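Local coordinates for protein putative transcriptional regulator, LysR family (Vibrio parahaemolyticus, PDB 3OXN) that probably regulates transcription as a LysR-type DNA-binding factor, of which this chain is probably the effector-binding portion, with a periplasmic-binding-protein-like fold, at residues R221-A224 and K225-E228; Q208-L211 and R212-R216. All coordinates share one frame; numbering follows the deposited sequence.

Contact 1 of 2, residues R221-A224 and K225-E228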
loop_
_atom_site.group_PDB
_atom_site.type_symbol
_atom_site.label_atom_id
_atom_site.label_comp_id
_atom_site.label_asym_id
_atom_site.label_seq_id
_atom_site.Cartn_x
_atom_site.Cartn_y
_atom_site.Cartn_z
ATOM N N ARG A 221 -5.948 -22.593 -1.697
ATOM C CA ARG A 221 -6.576 -22.673 -0.384
ATOM C C ARG A 221 -7.509 -21.488 -0.142
ATOM O O ARG A 221 -8.559 -21.625 0.484
ATOM C CB ARG A 221 -5.501 -22.724 0.700
ATOM C CG ARG A 221 -5.715 -23.797 1.749
ATOM C CD ARG A 221 -4.751 -23.619 2.925
ATOM N NE ARG A 221 -5.181 -22.636 3.932
ATOM C CZ ARG A 221 -6.442 -22.246 4.147
ATOM N NH1 ARG A 221 -6.704 -21.348 5.093
ATOM N NH2 ARG A 221 -7.450 -22.745 3.431
ATOM N N LEU A 222 -7.120 -20.325 -0.654
ATOM C CA LEU A 222 -7.860 -19.087 -0.403
ATOM C C LEU A 222 -9.185 -19.089 -1.158
ATOM O O LEU A 222 -10.228 -18.714 -0.619
ATOM C CB LEU A 222 -7.012 -17.861 -0.784
ATOM C CG LEU A 222 -7.501 -16.458 -0.403
ATOM C CD1 LEU A 222 -7.655 -16.366 1.089
ATOM C CD2 LEU A 222 -6.554 -15.375 -0.892
ATOM N N ILE A 223 -9.131 -19.522 -2.411
ATOM C CA ILE A 223 -10.331 -19.663 -3.216
ATOM C C ILE A 223 -11.312 -20.569 -2.466
ATOM O O ILE A 223 -12.414 -20.147 -2.129
ATOM C CB ILE A 223 -10.002 -20.222 -4.624
ATOM C CG1 ILE A 223 -9.126 -19.226 -5.407
ATOM C CG2 ILE A 223 -11.277 -20.526 -5.399
ATOM C CD1 ILE A 223 -8.285 -19.863 -6.533
ATOM N N ALA A 224 -10.896 -21.798 -2.177
ATOM C CA ALA A 224 -11.723 -22.726 -1.409
ATOM C C ALA A 224 -12.485 -21.992 -0.313
ATOM O O ALA A 224 -13.631 -21.595 -0.504
ATOM C CB ALA A 224 -10.867 -23.840 -0.804
ATOM N N LYS A 225 -11.834 -21.845 0.838
ATOM C CA LYS A 225 -12.325 -21.049 1.954
ATOM C C LYS A 225 -13.344 -20.011 1.494
ATOM O O LYS A 225 -14.493 -20.009 1.952
ATOM C CB LYS A 225 -11.136 -20.377 2.644
ATOM C CG LYS A 225 -11.462 -19.107 3.394
ATOM C CD LYS A 225 -11.466 -19.298 4.905
ATOM C CE LYS A 225 -11.416 -17.935 5.626
ATOM N NZ LYS A 225 -10.358 -17.025 5.063
ATOM N N ARG A 226 -12.935 -19.159 0.559
ATOM C CA ARG A 226 -13.812 -18.127 0.019
ATOM C C ARG A 226 -15.040 -18.696 -0.690
ATOM O O ARG A 226 -16.174 -18.372 -0.333
ATOM C CB ARG A 226 -13.043 -17.216 -0.933
ATOM C CG ARG A 226 -13.934 -16.240 -1.680
ATOM C CD ARG A 226 -13.141 -15.373 -2.662
ATOM N NE ARG A 226 -12.335 -16.172 -3.583
ATOM C CZ ARG A 226 -12.834 -16.932 -4.559
ATOM N NH1 ARG A 226 -14.156 -17.025 -4.752
ATOM N NH2 ARG A 226 -12.001 -17.615 -5.337
ATOM N N ILE A 227 -14.804 -19.522 -1.706
ATOM C CA ILE A 227 -15.871 -20.206 -2.452
ATOM C C ILE A 227 -17.020 -20.670 -1.550
ATOM O O ILE A 227 -18.201 -20.425 -1.842
ATOM C CB ILE A 227 -15.309 -21.451 -3.207
ATOM C CG1 ILE A 227 -14.782 -21.061 -4.600
ATOM C CG2 ILE A 227 -16.367 -22.558 -3.308
ATOM C CD1 ILE A 227 -14.347 -22.258 -5.468
ATOM N N GLU A 228 -16.645 -21.337 -0.458
ATOM C CA GLU A 228 -17.566 -21.827 0.563
ATOM C C GLU A 228 -18.503 -20.726 1.084
ATOM O O GLU A 228 -19.621 -20.548 0.581
ATOM C CB GLU A 228 -16.755 -22.433 1.713
ATOM C CG GLU A 228 -15.434 -23.088 1.261
ATOM C CD GLU A 228 -15.619 -24.176 0.186
ATOM O OE1 GLU A 228 -16.735 -24.752 0.106
ATOM O OE2 GLU A 228 -14.648 -24.463 -0.569
#
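The carbonyls of R221 to A224 accept, in order, the amides of K225 to E228, in the i to i+4 bonds of an alpha-helix near the C-terminal end of helix 206-227. These bonds are uneven. K225 N reaches R221 O only weakly, at 3.3 Å, whereas R226 N to L222 O is 3.0 Å; I227 N is bonded to I223 O, and E228 N to A224 O at 3.0 Å. Among the side chains, I223 illustrates both spacings that a helix brings together, pairing with R226 at i to i+3 and with I227 at i to i+4. I223 and R226 run side by side in the same direction, and the R226 guanidinium has one face over I223 O, the oxygen 4.0 Å above its plane. With CG1 of I223 beside its backbone N (chi1 -64°), CG2 stands anti to that N, and it is this branch that meets I227 CD1, at 3.5 Å, in an apolar contact. This is a surface turn of helix 206-227: R221, L222 and K225 rest on F36 of helix 28-44, and R226 has a long, weak ion pair with D169 of helix 168-177.

Contact 2 of 2, residues Q208-L211 and R212-R216; sequences QEWL and RSVVR
Q208 O accepts the amide of R212 at 3.0 Å, one of a run of i to i+4 bonds that V214 N to W210 O continues at 3.1 Å. This stretch of helix 206-227 belongs to the LysR substrate-binding domain, a fold of the periplasmic-binding-protein type, and illustrates how one helix can send different side chains to different neighbours. W210 turns one face to V214, whose CG2 stands 4.0 Å from the centroid of the six-membered ring and 8° off its normal, a CH-pi contact; the indole NE1 gives its hydrogen bond to E44. Elsewhere on the helix L211 CD2 meets V215 CG2; L211 touches F21 and I23 of strand 20-25, and V215 touches M196 of strand 194-199. R212 folds back along its own helix: CG lies beside the backbone N (chi1 -62°) and the chain bends at chi3, which lays one guanidinium face across Q208 O, offset toward the rim, with E209 CA over the same face. NH1 is hydrogen-bonded to C202 O, not Q208 O, and W198 supplies a cation-pi partner. The E209 carboxylate is turned 84° from the guanidinium plane, without touching it. S213 OG lies 2.8 Å from E209 O, close also to W210 O.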
loop_
_atom_site.group_PDB
_atom_site.type_symbol
_atom_site.label_atom_id
_atom_site.label_comp_id
_atom_site.label_asym_id
_atom_site.label_seq_id
_atom_site.Cartn_x
_atom_site.Cartn_y
_atom_site.Cartn_z
ATOM N N GLN A 208 12.633 -21.329 -6.098
ATOM C CA GLN A 208 11.559 -20.610 -6.767
ATOM C C GLN A 208 10.411 -21.555 -7.139
ATOM O O GLN A 208 9.241 -21.193 -7.007
ATOM C CB GLN A 208 12.073 -19.857 -8.004
ATOM C CG GLN A 208 13.191 -18.834 -7.736
ATOM C CD GLN A 208 12.796 -17.712 -6.763
ATOM O OE1 GLN A 208 11.612 -17.423 -6.576
ATOM N NE2 GLN A 208 13.797 -17.075 -6.147
ATOM N N GLU A 209 10.727 -22.763 -7.599
ATOM C CA GLU A 209 9.673 -23.724 -7.899
ATOM C C GLU A 209 8.940 -24.013 -6.608
ATOM O O GLU A 209 7.760 -24.342 -6.614
ATOM C CB GLU A 209 10.226 -25.023 -8.481
ATOM C CG GLU A 209 10.731 -24.951 -9.912
ATOM C CD GLU A 209 11.554 -26.187 -10.298
ATOM O OE1 GLU A 209 11.834 -27.021 -9.404
ATOM O OE2 GLU A 209 11.922 -26.327 -11.492
ATOM N N TRP A 210 9.639 -23.885 -5.488
ATOM C CA TRP A 210 9.018 -24.151 -4.197
ATOM C C TRP A 210 8.133 -22.987 -3.765
ATOM O O TRP A 210 6.980 -23.184 -3.392
ATOM C CB TRP A 210 10.071 -24.463 -3.120
ATOM C CG TRP A 210 9.495 -24.433 -1.735
ATOM C CD1 TRP A 210 8.863 -25.445 -1.100
ATOM C CD2 TRP A 210 9.465 -23.316 -0.837
ATOM N NE1 TRP A 210 8.443 -25.043 0.143
ATOM C CE2 TRP A 210 8.804 -23.735 0.334
ATOM C CE3 TRP A 210 9.939 -21.996 -0.904
ATOM C CZ2 TRP A 210 8.601 -22.899 1.429
ATOM C CZ3 TRP A 210 9.742 -21.159 0.188
ATOM C CH2 TRP A 210 9.080 -21.614 1.338
ATOM N N LEU A 211 8.681 -21.776 -3.813
ATOM C CA LEU A 211 7.930 -20.568 -3.461
ATOM C C LEU A 211 6.612 -20.515 -4.215
ATOM O O LEU A 211 5.554 -20.320 -3.618
ATOM C CB LEU A 211 8.740 -19.294 -3.772
ATOM C CG LEU A 211 8.429 -17.981 -3.029
ATOM C CD1 LEU A 211 8.940 -16.788 -3.809
ATOM C CD2 LEU A 211 6.956 -17.804 -2.755
ATOM N N ARG A 212 6.686 -20.679 -5.528
ATOM C CA ARG A 212 5.504 -20.582 -6.359
ATOM C C ARG A 212 4.395 -21.531 -5.898
ATOM O O ARG A 212 3.225 -21.133 -5.778
ATOM C CB ARG A 212 5.869 -20.815 -7.814
ATOM C CG ARG A 212 6.815 -19.784 -8.322
ATOM C CD ARG A 212 6.706 -19.633 -9.814
ATOM N NE ARG A 212 7.393 -20.704 -10.513
ATOM C CZ ARG A 212 8.714 -20.811 -10.577
ATOM N NH1 ARG A 212 9.478 -19.913 -9.975
ATOM N NH2 ARG A 212 9.268 -21.815 -11.236
ATOM N N SER A 213 4.781 -22.770 -5.607
ATOM C CA SER A 213 3.834 -23.797 -5.179
ATOM C C SER A 213 3.163 -23.508 -3.832
ATOM O O SER A 213 1.967 -23.790 -3.652
ATOM C CB SER A 213 4.506 -25.173 -5.153
ATOM O OG SER A 213 5.831 -25.058 -4.678
ATOM N N VAL A 214 3.920 -22.971 -2.876
ATOM C CA VAL A 214 3.309 -22.594 -1.608
ATOM C C VAL A 214 2.332 -21.454 -1.832
ATOM O O VAL A 214 1.250 -21.428 -1.242
ATOM C CB VAL A 214 4.339 -22.247 -0.539
ATOM C CG1 VAL A 214 4.564 -23.450 0.368
ATOM C CG2 VAL A 214 5.635 -21.828 -1.178
ATOM N N VAL A 215 2.712 -20.530 -2.714
ATOM C CA VAL A 215 1.809 -19.479 -3.164
ATOM C C VAL A 215 0.603 -20.122 -3.845
ATOM O O VAL A 215 -0.545 -19.793 -3.557
ATOM C CB VAL A 215 2.524 -18.498 -4.152
ATOM C CG1 VAL A 215 1.533 -17.582 -4.834
ATOM C CG2 VAL A 215 3.597 -17.687 -3.429
ATOM N N ARG A 216 0.881 -21.056 -4.745
ATOM C CA ARG A 216 -0.149 -21.717 -5.543
ATOM C C ARG A 216 -1.216 -22.389 -4.691
ATOM O O ARG A 216 -2.402 -22.194 -4.914
ATOM C CB ARG A 216 0.498 -22.759 -6.452
ATOM C CG ARG A 216 -0.160 -22.929 -7.805
ATOM C CD ARG A 216 0.295 -24.221 -8.497
ATOM N NE ARG A 216 1.698 -24.562 -8.240
#

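Contacts 1 and 2 sample one long helix, 206-227, near its two ends: contact 2 lies in the earlier turns and contact 1 in the last, with centres 18 Å apart and nearest atoms about 5 Å apart, not touching. Contact 2 is largely buried, meeting strands 20-25 and 194-199 of one sheet, while contact 1 is a surface turn. Helix 28-44 is common to both, receiving V214 of contact 2 through I41 and E44 and the side chains R221, L222 and K225 of contact 1 through F36. The pair thus traces a single helix from the sheet that contact 2 sits against to an end near helix 168-177, which directly follows strand 163-167 of the other sheet.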